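Local structure of uncharacterized sugar kinase PH1459 (Pyrococcus horikoshii, 3EWM) at residues Val122-Ser132 / Lys150-Val161; Ile183-Glu193 / Glu205-Leu216. The protein binds ATP and probably phosphorylates a sugar, perhaps fructose, as a carbohydrate kinase of the PfkB family. All coordinates share one frame; numbering follows the deposited sequence.

Contact 1 of 2, residues Val122-Ser132 / Lys150-Val161; sequences VEEAKIVNFGS and KIKGSSLIAFDV
Phe130 and Phe159, paired on neighbouring parallel strands, lean against each other obliquely, their planes at 46° and centroids 4.5 Å apart. CD1 of Phe159 sits over the centre of one face of the Phe130 ring, while CG2 of Ile157 meets that ring at its edge, 3.4 Å from CE2. With CG of Phe130 between its backbone N and carbonyl carbon (chi1 77°), the ring lies over the neighbouring strand. Shortening this side chain to an alanine is likely to open a gap over Ile157 CG2 and take away the ring against which Phe159 CD1 rests. Beyond the rings, CZ of Phe159 touches CB of Ser132, whose OG donates to Val161 O. At the other end of the strands CD1 of Ile151 presses on Val128, 3.3 Å from CG2, and Ile151 CG2 packs on Val122 CG2. Ser155 OG donates to Ala125 O at 2.6 Å, with the hydroxyl tilted from the carbonyl plane. At the surface NZ of Lys150, its chain bent, reaches OE2 of Glu123 on the anti lone pair, a 2.7 Å salt bridge. Strands 127-131 and 156-160, bonded from Leu156 N to Lys126 O through to Asp160 N to Phe130 O and connected through helix 140-151, form a beta-alpha-beta unit in the central sheet of the ribokinase-like fold.

Contact 2 of 2, residues Ile183-Glu193 / Glu205-Leu216; sequences IKLADIVKASE and EVKGSMLTAITL
Strands 188-192 and 211-215 run parallel, 4.5 Å apart at their closest, with their directions 17° off, and backbone bonds alternate from Val189 N to Leu211 O as far as Glu193 N to Thr215 O. Where they begin, the carbonyl of Asp187 takes two donors, Met210 N in its plane on a lone pair and Leu211 N nearly straight ahead. Gly208 fits closely here, since a CB would run into Asp187 O. The Asp187 carboxylate divides its oxygens: OD2 accepts from Ile157 N of the neighbouring strand, and OD1 takes a proton from a water that also bonds Ser209 OG. On the face that carries Val189 and Ala191, CG1 of Val206 wedges between CB of Ala191, at 3.5 Å, and CG1 of Val189, the two valines crossing at about a right angle. Helix 193-200 closes over Ala191, Val206 and Ile214, completing a beta-alpha-beta crossover of the PfkB kinase sheet. Ser192 is the N-cap of that helix. Lys190 and Thr215, both seen to bind ATP, point to the other face. The lysine chain, extended as far as CE, turns at its last torsion (chi4 -76°); CE lies 3.9 Å from Thr215 CG2, and a water accepts from NZ at 2.8 Å while bonding Thr215 OG1 at 2.7 Å. Just past the strands Leu216 CD2 packs 3.7 Å from CD of Glu193, the side chains crossing at about a right angle, and OE2 of that glutamate comes near Leu216 CA.

Both contacts pair consecutive parallel strands of one sheet, and the two pairs adjoin, strand 156-160 of contact 1 lying beside strand 188-192 of contact 2. Contact 1 is the more deeply buried, with aromatic and branched aliphatic chains making up its interior and a salt bridge at its surface; contact 2 is partly buried and wetter, with waters joining its polar groups, and it carries two ATP-binding residues. They meet directly: besides the Asp187 bond, Lys152 NZ probably bonds Leu185 O at 2.6 Å, so the turn before strand 188-192 is tied to contact 1. Towards the nucleotide site, Asp160 of contact 1 makes a long, weak ion pair with Lys190 of contact 2.

Contact 1 of 2, residues Val122-Ser132 / Lys150-Val161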
loop_
_atom_site.group_PDB
_atom_site.type_symbol
_atom_site.label_atom_id
_atom_site.label_comp_id
_atom_site.label_asym_id
_atom_site.label_seq_id
_atom_site.Cartn_x
_atom_site.Cartn_y
_atom_site.Cartn_z
ATOM N N VAL A 122 -28.734 3.919 -0.835
ATOM C CA VAL A 122 -28.844 4.322 -2.241
ATOM C C VAL A 122 -30.288 4.746 -2.604
ATOM O O VAL A 122 -30.482 5.685 -3.370
ATOM C CB VAL A 122 -28.259 3.282 -3.261
ATOM C CG1 VAL A 122 -27.185 2.390 -2.623
ATOM C CG2 VAL A 122 -29.339 2.450 -3.929
ATOM N N GLU A 123 -31.289 4.078 -2.036
ATOM C CA GLU A 123 -32.678 4.450 -2.324
ATOM C C GLU A 123 -33.105 5.755 -1.656
ATOM O O GLU A 123 -33.983 6.459 -2.162
ATOM C CB GLU A 123 -33.644 3.313 -2.001
ATOM C CG GLU A 123 -33.600 2.200 -3.058
ATOM C CD GLU A 123 -34.688 1.156 -2.901
ATOM O OE1 GLU A 123 -35.417 1.163 -1.885
ATOM O OE2 GLU A 123 -34.809 0.307 -3.816
ATOM N N GLU A 124 -32.464 6.086 -0.540
ATOM C CA GLU A 124 -32.751 7.319 0.167
ATOM C C GLU A 124 -32.168 8.528 -0.565
ATOM O O GLU A 124 -32.726 9.629 -0.515
ATOM C CB GLU A 124 -32.192 7.256 1.595
ATOM C CG GLU A 124 -32.647 8.416 2.479
ATOM C CD GLU A 124 -32.004 8.433 3.858
ATOM O OE1 GLU A 124 -31.347 7.425 4.244
ATOM O OE2 GLU A 124 -32.169 9.464 4.565
ATOM N N ALA A 125 -31.037 8.321 -1.236
ATOM C CA ALA A 125 -30.282 9.431 -1.817
ATOM C C ALA A 125 -31.081 10.166 -2.879
ATOM O O ALA A 125 -31.715 9.543 -3.732
ATOM C CB ALA A 125 -28.982 8.920 -2.413
ATOM N N LYS A 126 -31.044 11.490 -2.827
ATOM C CA LYS A 126 -31.574 12.315 -3.916
ATOM C C LYS A 126 -30.547 12.475 -5.031
ATOM O O LYS A 126 -30.900 12.604 -6.208
ATOM C CB LYS A 126 -31.989 13.684 -3.384
ATOM C CG LYS A 126 -33.096 13.634 -2.331
ATOM C CD LYS A 126 -34.394 13.095 -2.896
ATOM C CE LYS A 126 -35.508 13.243 -1.860
ATOM N NZ LYS A 126 -36.775 12.626 -2.328
ATOM N N ILE A 127 -29.272 12.510 -4.635
ATOM C CA ILE A 127 -28.163 12.503 -5.577
ATOM C C ILE A 127 -27.211 11.379 -5.191
ATOM O O ILE A 127 -26.893 11.199 -4.013
ATOM C CB ILE A 127 -27.395 13.828 -5.605
ATOM C CG1 ILE A 127 -28.350 15.005 -5.836
ATOM C CG2 ILE A 127 -26.246 13.782 -6.666
ATOM C CD1 ILE A 127 -27.658 16.343 -5.897
ATOM N N VAL A 128 -26.786 10.621 -6.193
ATOM C CA VAL A 128 -25.736 9.611 -6.013
ATOM C C VAL A 128 -24.514 9.987 -6.850
ATOM O O VAL A 128 -24.597 10.215 -8.054
ATOM C CB VAL A 128 -26.221 8.185 -6.350
ATOM C CG1 VAL A 128 -25.076 7.173 -6.267
ATOM C CG2 VAL A 128 -27.339 7.780 -5.411
ATOM N N ASN A 129 -23.382 10.053 -6.181
ATOM C CA ASN A 129 -22.162 10.526 -6.797
ATOM C C ASN A 129 -21.177 9.365 -6.973
ATOM O O ASN A 129 -20.924 8.606 -6.039
ATOM C CB ASN A 129 -21.551 11.586 -5.879
ATOM C CG ASN A 129 -20.163 11.944 -6.263
ATOM O OD1 ASN A 129 -19.904 12.309 -7.409
ATOM N ND2 ASN A 129 -19.245 11.831 -5.317
ATOM N N PHE A 130 -20.638 9.228 -8.178
ATOM C CA PHE A 130 -19.555 8.275 -8.418
ATOM C C PHE A 130 -18.518 8.845 -9.381
ATOM O O PHE A 130 -18.732 9.894 -10.013
ATOM C CB PHE A 130 -20.110 6.886 -8.829
ATOM C CG PHE A 130 -20.592 6.796 -10.254
ATOM C CD1 PHE A 130 -19.981 5.909 -11.142
ATOM C CD2 PHE A 130 -21.665 7.558 -10.703
ATOM C CE1 PHE A 130 -20.440 5.797 -12.460
ATOM C CE2 PHE A 130 -22.117 7.462 -12.019
ATOM C CZ PHE A 130 -21.502 6.585 -12.893
ATOM N N GLY A 131 -17.372 8.189 -9.446
ATOM C CA GLY A 131 -16.243 8.660 -10.236
ATOM C C GLY A 131 -15.698 7.455 -10.963
ATOM O O GLY A 131 -16.150 6.320 -10.715
ATOM N N SER A 132 -14.755 7.698 -11.865
ATOM C CA SER A 132 -14.278 6.625 -12.732
ATOM C C SER A 132 -13.277 5.670 -12.068
ATOM O O SER A 132 -13.131 4.535 -12.498
ATOM C CB SER A 132 -13.735 7.181 -14.038
ATOM O OG SER A 132 -12.415 7.636 -13.900
ATOM N N LYS A 150 -29.567 0.756 -11.321
ATOM C CA LYS A 150 -30.725 0.509 -10.452
ATOM C C LYS A 150 -31.424 1.807 -10.047
ATOM O O LYS A 150 -32.662 1.871 -10.026
ATOM C CB LYS A 150 -30.295 -0.230 -9.178
ATOM C CG LYS A 150 -31.462 -0.743 -8.358
ATOM C CD LYS A 150 -31.254 -0.473 -6.893
ATOM C CE LYS A 150 -31.982 0.754 -6.400
ATOM N NZ LYS A 150 -33.423 0.443 -6.149
ATOM N N ILE A 151 -30.638 2.831 -9.716
ATOM C CA ILE A 151 -31.196 4.102 -9.231
ATOM C C ILE A 151 -31.491 5.146 -10.302
ATOM O O ILE A 151 -32.114 6.165 -10.002
ATOM C CB ILE A 151 -30.298 4.803 -8.199
ATOM C CG1 ILE A 151 -28.939 5.122 -8.811
ATOM C CG2 ILE A 151 -30.203 4.011 -6.913
ATOM C CD1 ILE A 151 -28.331 6.365 -8.243
ATOM N N LYS A 152 -31.013 4.923 -11.522
ATOM C CA LYS A 152 -31.340 5.784 -12.651
ATOM C C LYS A 152 -32.853 6.006 -12.680
ATOM O O LYS A 152 -33.621 5.049 -12.630
ATOM C CB LYS A 152 -30.863 5.147 -13.964
ATOM C CG LYS A 152 -31.081 6.025 -15.200
ATOM C CD LYS A 152 -30.013 7.101 -15.268
ATOM C CE LYS A 152 -30.612 8.458 -15.542
ATOM N NZ LYS A 152 -29.615 9.547 -15.295
ATOM N N GLY A 153 -33.264 7.273 -12.723
ATOM C CA GLY A 153 -34.683 7.633 -12.660
ATOM C C GLY A 153 -35.213 8.002 -11.280
ATOM O O GLY A 153 -36.163 8.791 -11.179
ATOM N N SER A 154 -34.616 7.432 -10.226
ATOM C CA SER A 154 -35.048 7.653 -8.825
ATOM C C SER A 154 -34.220 8.665 -8.036
ATOM O O SER A 154 -34.731 9.285 -7.097
ATOM C CB SER A 154 -35.051 6.338 -8.054
ATOM O OG SER A 154 -35.933 5.418 -8.664
ATOM N N SER A 155 -32.933 8.772 -8.373
ATOM C CA SER A 155 -32.024 9.766 -7.794
ATOM C C SER A 155 -31.258 10.354 -8.954
ATOM O O SER A 155 -31.023 9.661 -9.939
ATOM C CB SER A 155 -30.988 9.128 -6.864
ATOM O OG SER A 155 -31.549 8.198 -5.961
ATOM N N LEU A 156 -30.850 11.611 -8.827
ATOM C CA LEU A 156 -29.895 12.205 -9.748
ATOM C C LEU A 156 -28.530 11.517 -9.613
ATOM O O LEU A 156 -28.082 11.191 -8.510
ATOM C CB LEU A 156 -29.755 13.705 -9.485
ATOM C CG LEU A 156 -31.020 14.517 -9.711
ATOM C CD1 LEU A 156 -30.809 15.973 -9.353
ATOM C CD2 LEU A 156 -31.483 14.365 -11.169
ATOM N N ILE A 157 -27.891 11.298 -10.751
ATOM C CA ILE A 157 -26.614 10.632 -10.806
ATOM C C ILE A 157 -25.557 11.641 -11.213
ATOM O O ILE A 157 -25.719 12.364 -12.189
ATOM C CB ILE A 157 -26.655 9.448 -11.812
ATOM C CG1 ILE A 157 -27.653 8.390 -11.338
ATOM C CG2 ILE A 157 -25.267 8.857 -12.017
ATOM C CD1 ILE A 157 -28.150 7.520 -12.454
ATOM N N ALA A 158 -24.476 11.688 -10.453
ATOM C CA ALA A 158 -23.368 12.587 -10.759
ATOM C C ALA A 158 -22.092 11.781 -10.927
ATOM O O ALA A 158 -21.812 10.861 -10.145
ATOM C CB ALA A 158 -23.217 13.643 -9.654
ATOM N N PHE A 159 -21.320 12.126 -11.958
ATOM C CA PHE A 159 -20.144 11.366 -12.321
ATOM C C PHE A 159 -18.983 12.321 -12.568
ATOM O O PHE A 159 -19.082 13.209 -13.398
ATOM C CB PHE A 159 -20.438 10.509 -13.561
ATOM C CG PHE A 159 -19.280 9.632 -13.996
ATOM C CD1 PHE A 159 -18.867 8.560 -13.215
ATOM C CD2 PHE A 159 -18.603 9.888 -15.178
ATOM C CE1 PHE A 159 -17.822 7.733 -13.618
ATOM C CE2 PHE A 159 -17.546 9.080 -15.594
ATOM C CZ PHE A 159 -17.154 7.984 -14.808
ATOM N N ASP A 160 -17.942 12.173 -11.763
ATOM C CA ASP A 160 -16.678 12.845 -11.959
ATOM C C ASP A 160 -15.860 11.905 -12.835
ATOM O O ASP A 160 -15.558 10.781 -12.450
ATOM C CB ASP A 160 -16.037 13.068 -10.590
ATOM C CG ASP A 160 -14.693 13.755 -10.659
ATOM O OD1 ASP A 160 -14.258 14.189 -11.752
ATOM O OD2 ASP A 160 -14.062 13.834 -9.586
ATOM N N VAL A 161 -15.544 12.351 -14.041
ATOM C CA VAL A 161 -14.811 11.531 -14.987
ATOM C C VAL A 161 -13.456 11.140 -14.364
ATOM O O VAL A 161 -13.004 10.001 -14.503
ATOM C CB VAL A 161 -14.649 12.276 -16.348
ATOM C CG1 VAL A 161 -13.750 11.513 -17.280
ATOM C CG2 VAL A 161 -16.040 12.513 -16.985
#

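Contact 2 of 2, residues Ile183-Glu193 / Glu205-Leu216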
loop_
_atom_site.group_PDB
_atom_site.type_symbol
_atom_site.label_atom_id
_atom_site.label_comp_id
_atom_site.label_asym_id
_atom_site.label_seq_id
_atom_site.Cartn_x
_atom_site.Cartn_y
_atom_site.Cartn_z
ATOM N N ILE A 183 -21.184 8.061 -18.253
ATOM C CA ILE A 183 -21.551 9.408 -18.643
ATOM C C ILE A 183 -23.015 9.421 -19.087
ATOM O O ILE A 183 -23.786 10.288 -18.682
ATOM C CB ILE A 183 -20.629 9.952 -19.750
ATOM C CG1 ILE A 183 -19.213 10.212 -19.186
ATOM C CG2 ILE A 183 -21.225 11.231 -20.310
ATOM C CD1 ILE A 183 -18.119 10.431 -20.251
ATOM N N LYS A 184 -23.393 8.423 -19.889
ATOM C CA LYS A 184 -24.768 8.300 -20.383
ATOM C C LYS A 184 -25.791 8.079 -19.266
ATOM O O LYS A 184 -26.946 8.468 -19.402
ATOM C CB LYS A 184 -24.860 7.218 -21.462
ATOM C CG LYS A 184 -24.295 7.702 -22.805
ATOM C CD LYS A 184 -24.392 6.638 -23.877
ATOM C CE LYS A 184 -24.224 7.253 -25.253
ATOM N NZ LYS A 184 -24.486 6.242 -26.328
ATOM N N LEU A 185 -25.346 7.499 -18.156
ATOM C CA LEU A 185 -26.201 7.299 -16.992
ATOM C C LEU A 185 -26.270 8.535 -16.119
ATOM O O LEU A 185 -27.191 8.681 -15.320
ATOM C CB LEU A 185 -25.718 6.115 -16.155
ATOM C CG LEU A 185 -25.920 4.699 -16.724
ATOM C CD1 LEU A 185 -24.908 3.785 -16.112
ATOM C CD2 LEU A 185 -27.347 4.199 -16.480
ATOM N N ALA A 186 -25.310 9.442 -16.281
ATOM C CA ALA A 186 -25.210 10.580 -15.377
ATOM C C ALA A 186 -26.078 11.761 -15.798
ATOM O O ALA A 186 -26.128 12.135 -16.967
ATOM C CB ALA A 186 -23.752 11.011 -15.205
ATOM N N ASP A 187 -26.756 12.333 -14.815
ATOM C CA ASP A 187 -27.436 13.610 -14.967
ATOM C C ASP A 187 -26.421 14.741 -14.956
ATOM O O ASP A 187 -26.555 15.706 -15.695
ATOM C CB ASP A 187 -28.385 13.810 -13.802
ATOM C CG ASP A 187 -29.480 12.773 -13.781
ATOM O OD1 ASP A 187 -30.431 12.923 -14.575
ATOM O OD2 ASP A 187 -29.383 11.830 -12.973
ATOM N N ILE A 188 -25.417 14.595 -14.095
ATOM C CA ILE A 188 -24.440 15.633 -13.837
ATOM C C ILE A 188 -23.103 15.015 -14.135
ATOM O O ILE A 188 -22.752 13.960 -13.594
ATOM C CB ILE A 188 -24.489 16.081 -12.356
ATOM C CG1 ILE A 188 -25.865 16.664 -12.024
ATOM C CG2 ILE A 188 -23.377 17.077 -12.041
ATOM C CD1 ILE A 188 -26.379 16.216 -10.665
ATOM N N VAL A 189 -22.352 15.655 -15.017
ATOM C CA VAL A 189 -21.020 15.181 -15.337
ATOM C C VAL A 189 -20.033 16.306 -15.082
ATOM O O VAL A 189 -20.262 17.462 -15.480
ATOM C CB VAL A 189 -20.928 14.670 -16.812
ATOM C CG1 VAL A 189 -19.468 14.415 -17.232
ATOM C CG2 VAL A 189 -21.759 13.411 -16.979
ATOM N N LYS A 190 -18.964 15.954 -14.374
ATOM C CA LYS A 190 -17.836 16.825 -14.162
ATOM C C LYS A 190 -16.619 16.254 -14.884
ATOM O O LYS A 190 -16.278 15.078 -14.725
ATOM C CB LYS A 190 -17.557 16.958 -12.656
ATOM C CG LYS A 190 -16.318 17.758 -12.341
ATOM C CD LYS A 190 -16.063 17.790 -10.833
ATOM C CE LYS A 190 -14.691 18.323 -10.522
ATOM N NZ LYS A 190 -13.614 17.343 -10.785
ATOM N N ALA A 191 -15.957 17.099 -15.674
ATOM C CA ALA A 191 -14.778 16.696 -16.394
ATOM C C ALA A 191 -13.884 17.895 -16.591
ATOM O O ALA A 191 -14.374 19.015 -16.696
ATOM C CB ALA A 191 -15.154 16.092 -17.760
ATOM N N SER A 192 -12.576 17.653 -16.642
ATOM C CA SER A 192 -11.635 18.686 -17.044
ATOM C C SER A 192 -11.727 18.857 -18.549
ATOM O O SER A 192 -12.143 17.952 -19.274
ATOM C CB SER A 192 -10.199 18.302 -16.688
ATOM O OG SER A 192 -9.811 17.145 -17.420
ATOM N N GLU A 193 -11.301 20.017 -19.021
ATOM C CA GLU A 193 -11.252 20.233 -20.455
ATOM C C GLU A 193 -10.356 19.180 -21.146
ATOM O O GLU A 193 -10.656 18.767 -22.264
ATOM C CB GLU A 193 -10.858 21.685 -20.782
ATOM C CG GLU A 193 -9.570 22.144 -20.172
ATOM C CD GLU A 193 -9.231 23.578 -20.563
ATOM O OE1 GLU A 193 -9.668 24.018 -21.645
ATOM O OE2 GLU A 193 -8.540 24.256 -19.769
ATOM N N GLU A 205 -19.223 11.480 -26.039
ATOM C CA GLU A 205 -19.719 12.779 -25.626
ATOM C C GLU A 205 -19.576 12.949 -24.100
ATOM O O GLU A 205 -19.983 12.087 -23.328
ATOM C CB GLU A 205 -21.171 12.966 -26.096
ATOM C CG GLU A 205 -21.870 14.217 -25.555
ATOM C CD GLU A 205 -22.932 14.800 -26.490
ATOM O OE1 GLU A 205 -22.913 16.031 -26.716
ATOM O OE2 GLU A 205 -23.788 14.052 -26.998
ATOM N N VAL A 206 -18.973 14.050 -23.675
ATOM C CA VAL A 206 -18.789 14.290 -22.252
ATOM C C VAL A 206 -19.795 15.351 -21.830
ATOM O O VAL A 206 -19.508 16.553 -21.766
ATOM C CB VAL A 206 -17.351 14.671 -21.890
ATOM C CG1 VAL A 206 -17.218 14.884 -20.371
ATOM C CG2 VAL A 206 -16.374 13.595 -22.378
ATOM N N LYS A 207 -20.990 14.869 -21.542
ATOM C CA LYS A 207 -22.124 15.707 -21.254
ATOM C C LYS A 207 -23.000 14.911 -20.318
ATOM O O LYS A 207 -23.263 13.724 -20.577
ATOM C CB LYS A 207 -22.884 15.981 -22.566
ATOM C CG LYS A 207 -24.186 16.761 -22.440
ATOM C CD LYS A 207 -24.793 17.081 -23.825
ATOM C CE LYS A 207 -25.757 18.274 -23.739
ATOM N NZ LYS A 207 -25.123 19.502 -23.134
ATOM N N GLY A 208 -23.424 15.538 -19.222
ATOM C CA GLY A 208 -24.493 14.965 -18.399
ATOM C C GLY A 208 -25.824 15.253 -19.075
ATOM O O GLY A 208 -25.896 16.132 -19.926
ATOM N N SER A 209 -26.876 14.524 -18.709
ATOM C CA SER A 209 -28.191 14.754 -19.315
ATOM C C SER A 209 -28.809 16.075 -18.821
ATOM O O SER A 209 -29.544 16.761 -19.552
ATOM C CB SER A 209 -29.109 13.560 -19.033
ATOM O OG SER A 209 -29.400 13.485 -17.660
HETATM N N MSE A 210 -28.470 16.446 -17.591
HETATM C CA MSE A 210 -29.021 17.629 -16.959
HETATM C C MSE A 210 -28.014 18.774 -16.902
HETATM O O MSE A 210 -28.384 19.944 -17.055
HETATM C CB MSE A 210 -29.494 17.276 -15.554
HETATM C CG MSE A 210 -29.429 18.405 -14.541
HETATM SE SE MSE A 210 -30.108 17.931 -12.767
HETATM C CE MSE A 210 -32.016 17.831 -13.194
ATOM N N LEU A 211 -26.747 18.437 -16.659
ATOM C CA LEU A 211 -25.722 19.452 -16.428
ATOM C C LEU A 211 -24.316 18.921 -16.608
ATOM O O LEU A 211 -23.982 17.810 -16.192
ATOM C CB LEU A 211 -25.865 20.038 -15.015
ATOM C CG LEU A 211 -24.841 21.096 -14.610
ATOM C CD1 LEU A 211 -25.192 22.411 -15.275
ATOM C CD2 LEU A 211 -24.773 21.242 -13.100
ATOM N N THR A 212 -23.475 19.735 -17.221
ATOM C CA THR A 212 -22.082 19.379 -17.374
ATOM C C THR A 212 -21.247 20.488 -16.763
ATOM O O THR A 212 -21.479 21.669 -17.041
ATOM C CB THR A 212 -21.723 19.206 -18.861
ATOM O OG1 THR A 212 -22.664 18.315 -19.457
ATOM C CG2 THR A 212 -20.343 18.635 -19.016
ATOM N N ALA A 213 -20.286 20.101 -15.929
ATOM C CA ALA A 213 -19.352 21.043 -15.349
ATOM C C ALA A 213 -18.005 20.713 -15.932
ATOM O O ALA A 213 -17.501 19.602 -15.753
ATOM C CB ALA A 213 -19.331 20.934 -13.834
ATOM N N ILE A 214 -17.442 21.660 -16.678
ATOM C CA ILE A 214 -16.138 21.449 -17.272
ATOM C C ILE A 214 -15.159 22.325 -16.524
ATOM O O ILE A 214 -15.297 23.548 -16.518
ATOM C CB ILE A 214 -16.093 21.759 -18.810
ATOM C CG1 ILE A 214 -17.044 20.849 -19.609
ATOM C CG2 ILE A 214 -14.676 21.598 -19.350
ATOM C CD1 ILE A 214 -16.951 19.351 -19.303
ATOM N N THR A 215 -14.178 21.691 -15.893
ATOM C CA THR A 215 -13.168 22.415 -15.149
ATOM C C THR A 215 -12.036 22.875 -16.078
ATOM O O THR A 215 -11.615 22.163 -16.999
ATOM C CB THR A 215 -12.627 21.578 -13.968
ATOM O OG1 THR A 215 -12.050 20.358 -14.462
ATOM C CG2 THR A 215 -13.766 21.239 -12.982
ATOM N N LEU A 216 -11.561 24.089 -15.832
ATOM C CA LEU A 216 -10.475 24.636 -16.634
ATOM C C LEU A 216 -9.244 24.903 -15.754
ATOM O O LEU A 216 -8.456 25.809 -16.016
ATOM C CB LEU A 216 -10.968 25.869 -17.419
ATOM C CG LEU A 216 -12.378 25.809 -18.054
ATOM C CD1 LEU A 216 -12.899 27.185 -18.456
ATOM C CD2 LEU A 216 -12.499 24.832 -19.248
HETATM O O HOH W 1 -25.306 12.083 -20.349
HETATM O O HOH W 2 -30.475 11.212 -17.038
HETATM O O HOH W 3 -12.401 18.028 -13.230
#